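Local coordinates for outer membrane protein Omp121 (Bacteroides thetaiotaomicron, PDB 5FQ8) that probably imports a nutrient across the bacterial outer membrane as a TonB-dependent transporter, a beta barrel closed from within by a plug domain, at residues 69-74 / 86-91; 96-101 / 957-962; 232-237 / 351-356. One frame throughout, in Å; residues are numbered along the deposited sequence.

How the contacts relate
Following the chain, contact 1 comes first: 69-74 and 86-91 are the two arms of a beta hairpin in the plug domain and close a short loop of 11 residues. Contact 2 opens next, at 96-101, and closes only at 957-962, after the chain has built nearly the whole barrel; it ties the plug to a loop between the late strands 928-941 and 965-966. Contact 3, 232-237 with 351-356, nests inside that very long loop and joins a strand of a small sheet to a 3-10 turn, far from the plug hairpin. Contacts 1 and 2 are neighbours, centres about 10 Å apart, touching through V86, V91, N98, Q99, P100 and L960; contact 3 lies about 47 Å from contact 2, centre to centre.

Contact 1: residues 69-74 / 86-91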
ATOM      1  N   ALA B  69     -44.129  14.424  -9.104  1.00 29.47           N
ATOM      2  CA  ALA B  69     -44.453  14.717  -7.720  1.00 29.52           C
ATOM      3  C   ALA B  69     -43.921  13.628  -6.813  1.00 29.23           C
ATOM      4  O   ALA B  69     -44.033  12.441  -7.117  1.00 29.29           O
ATOM      5  CB  ALA B  69     -45.963  14.858  -7.546  1.00 30.20           C
ATOM      6  N   GLY B  70     -43.341  14.044  -5.695  1.00 28.94           N
ATOM      7  CA  GLY B  70     -42.844  13.125  -4.691  1.00 28.69           C
ATOM      8  C   GLY B  70     -41.532  12.453  -5.012  1.00 28.16           C
ATOM      9  O   GLY B  70     -41.120  11.564  -4.264  1.00 27.98           O
ATOM     10  N   VAL B  71     -40.873  12.838  -6.098  1.00 27.92           N
ATOM     11  CA  VAL B  71     -39.627  12.225  -6.530  1.00 27.46           C
ATOM     12  C   VAL B  71     -38.579  13.330  -6.561  1.00 27.07           C
ATOM     13  O   VAL B  71     -38.511  14.120  -7.509  1.00 27.11           O
ATOM     14  CB  VAL B  71     -39.763  11.527  -7.887  1.00 27.60           C
ATOM     15  CG1 VAL B  71     -38.444  10.887  -8.280  1.00 27.15           C
ATOM     16  CG2 VAL B  71     -40.840  10.472  -7.823  1.00 28.04           C
ATOM     17  N   GLN B  72     -37.760  13.386  -5.524  1.00 26.74           N
ATOM     18  CA  GLN B  72     -36.803  14.472  -5.333  1.00 26.41           C
ATOM     19  C   GLN B  72     -35.485  14.057  -5.962  1.00 25.99           C
ATOM     20  O   GLN B  72     -34.739  13.259  -5.396  1.00 33.11           O
ATOM     21  CB  GLN B  72     -36.665  14.781  -3.846  1.00 26.34           C
ATOM     22  CG  GLN B  72     -35.531  15.702  -3.463  1.00 25.99           C
ATOM     23  CD  GLN B  72     -35.398  15.827  -1.958  1.00 35.06           C
ATOM     24  OE1 GLN B  72     -36.362  16.095  -1.266  1.00 26.29           O
ATOM     25  NE2 GLN B  72     -34.201  15.609  -1.446  1.00 40.56           N
ATOM     26  N   ILE B  73     -35.196  14.591  -7.139  1.00 25.97           N
ATOM     27  CA  ILE B  73     -34.032  14.195  -7.915  1.00 25.66           C
ATOM     28  C   ILE B  73     -33.057  15.352  -7.938  1.00 25.41           C
ATOM     29  O   ILE B  73     -33.434  16.478  -8.261  1.00 33.37           O
ATOM     30  CB  ILE B  73     -34.428  13.772  -9.337  1.00 30.66           C
ATOM     31  CG1 ILE B  73     -35.237  12.491  -9.280  1.00 26.13           C
ATOM     32  CG2 ILE B  73     -33.207  13.621 -10.224  1.00 25.70           C
ATOM     33  CD1 ILE B  73     -35.881  12.171 -10.564  1.00 26.46           C
ATOM     34  N   SER B  74     -31.809  15.078  -7.588  1.00 28.71           N
ATOM     35  CA  SER B  74     -30.798  16.120  -7.520  1.00 25.19           C
ATOM     36  C   SER B  74     -29.442  15.549  -7.895  1.00 27.55           C
ATOM     37  O   SER B  74     -29.157  14.375  -7.647  1.00 24.35           O
ATOM     38  CB  SER B  74     -30.728  16.746  -6.127  1.00 24.73           C
ATOM     39  OG  SER B  74     -31.952  17.332  -5.743  1.00 25.06           O
ATOM     40  N   VAL B  86     -31.914  10.443  -5.758  1.00 24.94           N
ATOM     41  CA  VAL B  86     -33.325  10.238  -6.060  1.00 25.36           C
ATOM     42  C   VAL B  86     -33.971   9.725  -4.790  1.00 25.52           C
ATOM     43  O   VAL B  86     -33.784   8.564  -4.423  1.00 25.51           O
ATOM     44  CB  VAL B  86     -33.556   9.247  -7.212  1.00 25.53           C
ATOM     45  CG1 VAL B  86     -35.023   8.989  -7.379  1.00 26.00           C
ATOM     46  CG2 VAL B  86     -33.026   9.790  -8.487  1.00 25.45           C
ATOM     47  N   ILE B  87     -34.742  10.571  -4.129  1.00 25.72           N
ATOM     48  CA  ILE B  87     -35.404  10.223  -2.881  1.00 25.93           C
ATOM     49  C   ILE B  87     -36.904  10.315  -3.098  1.00 26.43           C
ATOM     50  O   ILE B  87     -37.402  11.304  -3.644  1.00 27.09           O
ATOM     51  CB  ILE B  87     -34.942  11.133  -1.727  1.00 25.76           C
ATOM     52  CG1 ILE B  87     -33.424  11.143  -1.641  1.00 25.29           C
ATOM     53  CG2 ILE B  87     -35.471  10.626  -0.427  1.00 25.97           C
ATOM     54  CD1 ILE B  87     -32.905  12.140  -0.684  1.00 25.14           C
ATOM     55  N   ILE B  88     -37.620   9.282  -2.689  1.00 26.72           N
ATOM     56  CA  ILE B  88     -39.031   9.141  -3.005  1.00 27.24           C
ATOM     57  C   ILE B  88     -39.802   9.153  -1.706  1.00 27.55           C
ATOM     58  O   ILE B  88     -39.673   8.232  -0.895  1.00 27.57           O
ATOM     59  CB  ILE B  88     -39.314   7.867  -3.811  1.00 27.42           C
ATOM     60  CG1 ILE B  88     -38.872   8.049  -5.255  1.00 27.27           C
ATOM     61  CG2 ILE B  88     -40.776   7.512  -3.769  1.00 28.01           C
ATOM     62  CD1 ILE B  88     -39.354   6.973  -6.138  1.00 27.55           C
ATOM     63  N   ARG B  89     -40.601  10.199  -1.516  1.00 27.82           N
ATOM     64  CA  ARG B  89     -41.400  10.391  -0.313  1.00 28.18           C
ATOM     65  C   ARG B  89     -40.510  10.442   0.926  1.00 27.88           C
ATOM     66  O   ARG B  89     -40.736   9.753   1.920  1.00 31.65           O
ATOM     67  CB  ARG B  89     -42.482   9.315  -0.202  1.00 28.68           C
ATOM     68  CG  ARG B  89     -43.573   9.499  -1.244  1.00 29.11           C
ATOM     69  CD  ARG B  89     -44.677   8.472  -1.159  1.00 29.66           C
ATOM     70  NE  ARG B  89     -45.752   8.745  -2.104  1.00 30.11           N
ATOM     71  CZ  ARG B  89     -46.844   8.000  -2.222  1.00 30.68           C
ATOM     72  NH1 ARG B  89     -47.004   6.941  -1.456  1.00 30.85           N
ATOM     73  NH2 ARG B  89     -47.775   8.313  -3.106  1.00 31.10           N
ATOM     74  N   GLY B  90     -39.483  11.279   0.850  1.00 27.45           N
ATOM     75  CA  GLY B  90     -38.625  11.549   1.986  1.00 27.19           C
ATOM     76  C   GLY B  90     -37.667  10.424   2.343  1.00 26.89           C
ATOM     77  O   GLY B  90     -37.590   9.375   1.711  1.00 26.85           O
ATOM     78  N   VAL B  91     -36.923  10.677   3.411  1.00 27.64           N
ATOM     79  CA  VAL B  91     -35.924   9.752   3.926  1.00 26.43           C
ATOM     80  C   VAL B  91     -36.580   8.833   4.943  1.00 26.80           C
ATOM     81  O   VAL B  91     -37.155   9.295   5.925  1.00 27.09           O
ATOM     82  CB  VAL B  91     -34.751  10.512   4.553  1.00 26.07           C
ATOM     83  CG1 VAL B  91     -33.906   9.590   5.353  1.00 25.91           C
ATOM     84  CG2 VAL B  91     -33.931  11.185   3.495  1.00 25.70           C
TER
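V71, I73, V86 and I88 form an apolar patch on one face of the hairpin, lying side by side and pointing the same way. V86 sits between two partners from the other strand: its CG2 meets I73 CG1 at 3.6 Å, and its CG1, anti to the backbone N (chi1 175°), reaches V71 CG1 at 4.0 Å. The other methyl of V71, CG2, packs on I88 CG1, and V71 and I88 both rest on I143 of strand 138-144. The strands run antiparallel at 167°, the two arms of a plug-domain hairpin that forms a two-stranded sheet of its own. Q72 and I87 are a hydrogen-bonded pair of it: Q72 N gives a straight bond to I87 O (2.8 Å, 165°) in the carbonyl plane, whereas I87 N returns to Q72 O from above the carbonyl plane of Q72. On this other face, the extended Q72 side chain brings NE2 alongside I87 CD1. Toward the open end of the hairpin, R89 N binds G70 O at 3.1 Å, while I88 CA adds a CA-H...O contact to the same oxygen. R89 sends its guanidinium to the barrel, where it forms salt bridges with E647, E649 and E703.

Contact 2: residues 96-101 / 957-962; sequences GTNQPL and GNDLEG
The D959 carboxylate is gripped from the plug side by three N-H groups. N98 N reaches D959 OD2 on its syn lone pair at 2.8 Å, and N98 ND2 takes the syn lone pair of D959 OD1 at 2.5 Å, so backbone and side chain of one asparagine hold both oxygens. Q99 NE2 comes to the same OD2 from above the carboxylate plane, nearly straight at 166°, with the oxygen close to the plane of its own amide. The Q99 chain is bent at chi2 (-69°), which folds the amide back so that NE2 also makes a weak bond to N958 O. These bonds fasten a loop of the TonB-dependent receptor plug to the loop that follows barrel strand 928-941, a link between domains carried almost wholly by polar groups. D959 is itself set by its own loop: CG stands anti to the backbone N (chi1 -152°), and the anti lone pair of D959 OD1 accepts from L960 N at 2.5 Å. With two donors on each oxygen, the carboxylate is probably kept in its charged form. Farther out, N98 OD1 accepts from S93 N, and Q99 OE1 accepts from V86 N of the plug hairpin, fixing which way round each amide lies. S85 OG is hydrogen-bonded to N958 O, while the L960 side chain packs against V91, I744 and M798.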
ATOM      1  N   GLY B  96     -28.249   4.298   5.561  1.00 37.37           N
ATOM      2  CA  GLY B  96     -28.380   5.507   4.760  1.00 34.08           C
ATOM      3  C   GLY B  96     -28.711   5.181   3.312  1.00 36.48           C
ATOM      4  O   GLY B  96     -28.061   5.645   2.378  1.00 27.47           O
ATOM      5  N   THR B  97     -29.731   4.352   3.130  1.00 37.36           N
ATOM      6  CA  THR B  97     -30.100   3.828   1.821  1.00 32.17           C
ATOM      7  C   THR B  97     -31.500   4.314   1.476  1.00 28.20           C
ATOM      8  O   THR B  97     -32.493   3.716   1.902  1.00 28.55           O
ATOM      9  CB  THR B  97     -30.046   2.312   1.816  1.00 34.03           C
ATOM     10  OG1 THR B  97     -28.772   1.872   2.298  1.00 33.27           O
ATOM     11  CG2 THR B  97     -30.276   1.798   0.405  1.00 39.92           C
ATOM     12  N   ASN B  98     -31.592   5.388   0.701  1.00 25.14           N
ATOM     13  CA  ASN B  98     -32.897   5.920   0.351  1.00 25.45           C
ATOM     14  C   ASN B  98     -33.173   5.963  -1.135  1.00 25.49           C
ATOM     15  O   ASN B  98     -34.236   6.434  -1.531  1.00 31.28           O
ATOM     16  CB  ASN B  98     -33.075   7.327   0.924  1.00 27.24           C
ATOM     17  CG  ASN B  98     -33.040   7.342   2.416  1.00 25.50           C
ATOM     18  OD1 ASN B  98     -34.062   7.213   3.073  1.00 25.87           O
ATOM     19  ND2 ASN B  98     -31.859   7.486   2.963  1.00 25.19           N
ATOM     20  N   GLN B  99     -32.254   5.522  -1.969  1.00 25.25           N
ATOM     21  CA  GLN B  99     -32.549   5.460  -3.381  1.00 25.34           C
ATOM     22  C   GLN B  99     -33.596   4.386  -3.633  1.00 25.76           C
ATOM     23  O   GLN B  99     -33.652   3.392  -2.912  1.00 25.87           O
ATOM     24  CB  GLN B  99     -31.295   5.152  -4.170  1.00 25.04           C
ATOM     25  CG  GLN B  99     -30.077   5.822  -3.621  1.00 24.65           C
ATOM     26  CD  GLN B  99     -30.115   7.305  -3.802  1.00 24.55           C
ATOM     27  OE1 GLN B  99     -30.194   7.790  -4.911  1.00 24.57           O
ATOM     28  NE2 GLN B  99     -30.061   8.035  -2.714  1.00 24.48           N
ATOM     29  N   PRO B 100     -34.444   4.572  -4.638  1.00 26.02           N
ATOM     30  CA  PRO B 100     -35.371   3.512  -5.029  1.00 26.44           C
ATOM     31  C   PRO B 100     -34.669   2.376  -5.755  1.00 26.38           C
ATOM     32  O   PRO B 100     -33.584   2.517  -6.323  1.00 26.06           O
ATOM     33  CB  PRO B 100     -36.336   4.237  -5.964  1.00 26.71           C
ATOM     34  CG  PRO B 100     -35.519   5.306  -6.543  1.00 26.37           C
ATOM     35  CD  PRO B 100     -34.639   5.781  -5.449  1.00 25.99           C
ATOM     36  N   LEU B 101     -35.322   1.227  -5.731  1.00 26.74           N
ATOM     37  CA  LEU B 101     -34.825   0.061  -6.440  1.00 26.79           C
ATOM     38  C   LEU B 101     -35.010   0.265  -7.935  1.00 26.91           C
ATOM     39  O   LEU B 101     -36.139   0.275  -8.428  1.00 27.32           O
ATOM     40  CB  LEU B 101     -35.567  -1.183  -5.977  1.00 27.22           C
ATOM     41  CG  LEU B 101     -35.270  -2.420  -6.801  1.00 27.38           C
ATOM     42  CD1 LEU B 101     -33.813  -2.762  -6.662  1.00 26.99           C
ATOM     43  CD2 LEU B 101     -36.126  -3.543  -6.326  1.00 27.86           C
ATOM     44  N   GLY B 957     -22.117  12.988  -0.751  1.00 27.40           N
ATOM     45  CA  GLY B 957     -22.790  11.898  -1.419  1.00 27.41           C
ATOM     46  C   GLY B 957     -24.220  12.189  -1.819  1.00 32.22           C
ATOM     47  O   GLY B 957     -24.774  13.266  -1.607  1.00 33.61           O
ATOM     48  N   ASN B 958     -24.833  11.183  -2.419  1.00 28.52           N
ATOM     49  CA  ASN B 958     -26.145  11.334  -3.010  1.00 25.54           C
ATOM     50  C   ASN B 958     -27.252  10.798  -2.132  1.00 23.71           C
ATOM     51  O   ASN B 958     -28.341  10.547  -2.635  1.00 23.96           O
ATOM     52  CB  ASN B 958     -26.178  10.620  -4.351  1.00 27.07           C
ATOM     53  CG  ASN B 958     -26.123   9.123  -4.204  1.00 32.64           C
ATOM     54  OD1 ASN B 958     -25.562   8.611  -3.258  1.00 23.46           O
ATOM     55  ND2 ASN B 958     -26.714   8.415  -5.140  1.00 40.50           N
ATOM     56  N   ASP B 959     -27.002  10.572  -0.849  1.00 24.98           N
ATOM     57  CA  ASP B 959     -28.103  10.131  -0.011  1.00 26.50           C
ATOM     58  C   ASP B 959     -28.273  11.053   1.186  1.00 24.01           C
ATOM     59  O   ASP B 959     -28.056  12.263   1.079  1.00 23.94           O
ATOM     60  CB  ASP B 959     -27.903   8.690   0.432  1.00 23.97           C
ATOM     61  CG  ASP B 959     -29.206   7.996   0.685  1.00 24.32           C
ATOM     62  OD1 ASP B 959     -29.865   8.348   1.667  1.00 24.57           O
ATOM     63  OD2 ASP B 959     -29.603   7.120  -0.099  1.00 25.78           O
ATOM     64  N   LEU B 960     -28.670  10.492   2.326  1.00 24.18           N
ATOM     65  CA  LEU B 960     -29.001  11.310   3.488  1.00 28.39           C
ATOM     66  C   LEU B 960     -27.834  12.174   3.937  1.00 26.22           C
ATOM     67  O   LEU B 960     -27.988  13.378   4.136  1.00 24.13           O
ATOM     68  CB  LEU B 960     -29.465  10.427   4.632  1.00 24.55           C
ATOM     69  CG  LEU B 960     -29.763  11.282   5.842  1.00 24.74           C
ATOM     70  CD1 LEU B 960     -30.992  12.044   5.546  1.00 25.02           C
ATOM     71  CD2 LEU B 960     -29.985  10.407   7.016  1.00 24.95           C
ATOM     72  N   GLU B 961     -26.654  11.583   4.106  1.00 24.59           N
ATOM     73  CA  GLU B 961     -25.552  12.363   4.649  1.00 23.65           C
ATOM     74  C   GLU B 961     -25.164  13.504   3.732  1.00 23.50           C
ATOM     75  O   GLU B 961     -24.539  14.456   4.191  1.00 23.44           O
ATOM     76  CB  GLU B 961     -24.338  11.485   4.910  1.00 39.68           C
ATOM     77  CG  GLU B 961     -24.517  10.503   6.057  1.00 34.25           C
ATOM     78  CD  GLU B 961     -23.367   9.553   6.216  1.00 41.13           C
ATOM     79  OE1 GLU B 961     -22.259   9.873   5.760  1.00 42.13           O
ATOM     80  OE2 GLU B 961     -23.585   8.476   6.789  1.00 47.74           O
ATOM     81  N   GLY B 962     -25.545  13.446   2.460  1.00 23.49           N
ATOM     82  CA  GLY B 962     -25.262  14.553   1.572  1.00 23.41           C
ATOM     83  C   GLY B 962     -26.065  15.796   1.895  1.00 25.75           C
ATOM     84  O   GLY B 962     -25.648  16.915   1.573  1.00 32.99           O
TER

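Contact 3: residues 232-237 / 351-356; sequences SQKLKP and DPFNTP
The charged interaction is a salt bridge made tip to tip: K234 NZ meets D351 OD2 on its syn lone pair at 2.8 Å. The lysine chain gets there fully extended beyond CG, and D351 holds its CG anti to the backbone N (chi1 -173°). A long, weak ion pair also links K234 NZ to D7 of the neighbouring BT_2262 lipoprotein chain. The aromatic part belongs to F353, past which the lysine chain slides in the opposite direction. K234 CG stands over the centre of the ring in a CH-pi contact, 4.3 Å from the centroid and 6° off the normal, and farther along K234 CE lies 3.9 Å from F353 CD2. Here a 3-10 turn, 352-354, in the loop between helices 330-335 and 368-374 packs against strand 232-237, central in a three-stranded antiparallel sheet of this chain; S232 to L235 also pair in an antiparallel ladder with the lipoprotein chain. An alanine in place of K234 would lose both the ammonium and the methylenes over the ring, and would probably loosen the turn from the strand. A polar group meets the ring's edge: S232 OG lies near its plane, 3.4 Å from F353 CZ, and is itself hydrogen-bonded to Y229 O. Backbone bonding shapes the turn, with N354 N donating to D351 O at 2.8 Å and T355 N to P352 O.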
ATOM      1  N   SER B 232      13.590  40.922  -6.737  1.00 35.17           N
ATOM      2  CA  SER B 232      12.606  41.604  -7.554  1.00 32.44           C
ATOM      3  C   SER B 232      11.225  41.210  -7.072  1.00 36.45           C
ATOM      4  O   SER B 232      11.031  40.122  -6.530  1.00 40.34           O
ATOM      5  CB  SER B 232      12.760  41.257  -9.026  1.00 32.57           C
ATOM      6  OG  SER B 232      12.209  39.983  -9.294  1.00 31.95           O
ATOM      7  N   GLN B 233      10.267  42.105  -7.275  1.00 34.64           N
ATOM      8  CA  GLN B 233       8.907  41.886  -6.820  1.00 32.97           C
ATOM      9  C   GLN B 233       7.955  42.506  -7.831  1.00 31.30           C
ATOM     10  O   GLN B 233       8.325  43.412  -8.579  1.00 31.86           O
ATOM     11  CB  GLN B 233       8.716  42.480  -5.431  1.00 31.25           C
ATOM     12  CG  GLN B 233       7.476  42.070  -4.706  1.00 30.67           C
ATOM     13  CD  GLN B 233       7.383  42.763  -3.382  1.00 30.81           C
ATOM     14  OE1 GLN B 233       8.185  43.640  -3.088  1.00 31.37           O
ATOM     15  NE2 GLN B 233       6.422  42.371  -2.563  1.00 30.35           N
ATOM     16  N   LYS B 234       6.726  42.007  -7.865  1.00 30.76           N
ATOM     17  CA  LYS B 234       5.741  42.556  -8.787  1.00 34.53           C
ATOM     18  C   LYS B 234       5.052  43.772  -8.183  1.00 31.04           C
ATOM     19  O   LYS B 234       4.846  43.865  -6.973  1.00 30.88           O
ATOM     20  CB  LYS B 234       4.701  41.510  -9.183  1.00 39.61           C
ATOM     21  CG  LYS B 234       5.130  40.636 -10.341  1.00 36.23           C
ATOM     22  CD  LYS B 234       4.087  39.600 -10.681  1.00 34.97           C
ATOM     23  CE  LYS B 234       4.508  38.749 -11.858  1.00 40.73           C
ATOM     24  NZ  LYS B 234       3.419  37.839 -12.292  1.00 29.12           N
ATOM     25  N   LEU B 235       4.682  44.700  -9.061  1.00 31.43           N
ATOM     26  CA  LEU B 235       4.147  46.006  -8.707  1.00 31.80           C
ATOM     27  C   LEU B 235       3.007  46.320  -9.658  1.00 31.80           C
ATOM     28  O   LEU B 235       3.190  46.258 -10.874  1.00 37.73           O
ATOM     29  CB  LEU B 235       5.236  47.068  -8.809  1.00 32.55           C
ATOM     30  CG  LEU B 235       4.881  48.512  -8.543  1.00 33.07           C
ATOM     31  CD1 LEU B 235       4.705  48.697  -7.076  1.00 32.94           C
ATOM     32  CD2 LEU B 235       6.003  49.365  -9.041  1.00 33.83           C
ATOM     33  N   LYS B 236       1.844  46.655  -9.112  1.00 31.61           N
ATOM     34  CA  LYS B 236       0.623  46.759  -9.890  1.00 31.51           C
ATOM     35  C   LYS B 236      -0.257  47.838  -9.284  1.00 41.06           C
ATOM     36  O   LYS B 236      -0.142  48.143  -8.093  1.00 32.57           O
ATOM     37  CB  LYS B 236      -0.127  45.423  -9.921  1.00 30.80           C
ATOM     38  CG  LYS B 236      -1.168  45.261  -8.861  1.00 30.40           C
ATOM     39  CD  LYS B 236      -1.796  43.899  -8.972  1.00 29.76           C
ATOM     40  CE  LYS B 236      -2.979  43.765  -8.043  1.00 29.41           C
ATOM     41  NZ  LYS B 236      -3.052  44.863  -7.022  1.00 29.74           N
ATOM     42  N   PRO B 237      -1.155  48.424 -10.067  1.00 31.95           N
ATOM     43  CA  PRO B 237      -2.084  49.398  -9.503  1.00 32.16           C
ATOM     44  C   PRO B 237      -3.093  48.718  -8.598  1.00 31.58           C
ATOM     45  O   PRO B 237      -3.630  47.654  -8.916  1.00 31.06           O
ATOM     46  CB  PRO B 237      -2.758  50.001 -10.739  1.00 35.08           C
ATOM     47  CG  PRO B 237      -1.924  49.592 -11.891  1.00 32.64           C
ATOM     48  CD  PRO B 237      -1.329  48.294 -11.521  1.00 32.08           C
ATOM     49  N   ASP B 351       6.932  31.912 -15.421  1.00 28.96           N
ATOM     50  CA  ASP B 351       7.018  33.107 -14.598  1.00 30.95           C
ATOM     51  C   ASP B 351       7.388  32.671 -13.183  1.00 33.12           C
ATOM     52  O   ASP B 351       6.552  32.103 -12.467  1.00 30.31           O
ATOM     53  CB  ASP B 351       5.697  33.866 -14.632  1.00 35.51           C
ATOM     54  CG  ASP B 351       5.765  35.193 -13.934  1.00 35.89           C
ATOM     55  OD1 ASP B 351       6.866  35.638 -13.564  1.00 41.04           O
ATOM     56  OD2 ASP B 351       4.701  35.801 -13.769  1.00 31.69           O
ATOM     57  N   PRO B 352       8.621  32.902 -12.753  1.00 29.16           N
ATOM     58  CA  PRO B 352       9.052  32.393 -11.448  1.00 28.91           C
ATOM     59  C   PRO B 352       8.089  32.700 -10.338  1.00 33.45           C
ATOM     60  O   PRO B 352       7.852  31.841  -9.484  1.00 33.19           O
ATOM     61  CB  PRO B 352      10.396  33.104 -11.235  1.00 36.43           C
ATOM     62  CG  PRO B 352      10.391  34.254 -12.175  1.00 29.98           C
ATOM     63  CD  PRO B 352       9.631  33.778 -13.352  1.00 29.83           C
ATOM     64  N   PHE B 353       7.477  33.883 -10.362  1.00 30.49           N
ATOM     65  CA  PHE B 353       6.565  34.274  -9.303  1.00 28.35           C
ATOM     66  C   PHE B 353       5.349  33.374  -9.190  1.00 27.76           C
ATOM     67  O   PHE B 353       4.603  33.514  -8.221  1.00 27.48           O
ATOM     68  CB  PHE B 353       6.079  35.692  -9.513  1.00 28.66           C
ATOM     69  CG  PHE B 353       7.142  36.732  -9.386  1.00 29.25           C
ATOM     70  CD1 PHE B 353       7.429  37.289  -8.164  1.00 29.34           C
ATOM     71  CD2 PHE B 353       7.809  37.195 -10.495  1.00 29.76           C
ATOM     72  CE1 PHE B 353       8.379  38.265  -8.044  1.00 29.93           C
ATOM     73  CE2 PHE B 353       8.763  38.173 -10.385  1.00 30.35           C
ATOM     74  CZ  PHE B 353       9.051  38.713  -9.156  1.00 30.43           C
ATOM     75  N   ASN B 354       5.109  32.479 -10.147  1.00 27.60           N
ATOM     76  CA  ASN B 354       3.989  31.556 -10.047  1.00 27.08           C
ATOM     77  C   ASN B 354       4.411  30.171  -9.620  1.00 26.79           C
ATOM     78  O   ASN B 354       3.543  29.334  -9.357  1.00 26.35           O
ATOM     79  CB  ASN B 354       3.257  31.405 -11.381  1.00 27.08           C
ATOM     80  CG  ASN B 354       2.654  32.673 -11.866  1.00 27.35           C
ATOM     81  OD1 ASN B 354       2.232  33.516 -11.101  1.00 27.35           O
ATOM     82  ND2 ASN B 354       2.610  32.818 -13.164  1.00 27.62           N
ATOM     83  N   THR B 355       5.713  29.909  -9.591  1.00 30.42           N
ATOM     84  CA  THR B 355       6.214  28.623  -9.160  1.00 26.84           C
ATOM     85  C   THR B 355       5.835  28.428  -7.698  1.00 26.51           C
ATOM     86  O   THR B 355       5.671  29.405  -6.970  1.00 30.17           O
ATOM     87  CB  THR B 355       7.721  28.560  -9.362  1.00 27.27           C
ATOM     88  N   PRO B 356       5.646  27.191  -7.252  1.00 26.15           N
ATOM     89  CA  PRO B 356       5.083  26.976  -5.912  1.00 25.83           C
ATOM     90  C   PRO B 356       5.856  27.636  -4.801  1.00 43.11           C
ATOM     91  O   PRO B 356       5.273  27.984  -3.773  1.00 25.90           O
ATOM     92  CB  PRO B 356       5.116  25.455  -5.777  1.00 25.55           C
ATOM     93  CG  PRO B 356       5.054  24.961  -7.147  1.00 25.59           C
ATOM     94  CD  PRO B 356       5.854  25.923  -7.957  1.00 26.06           C
TER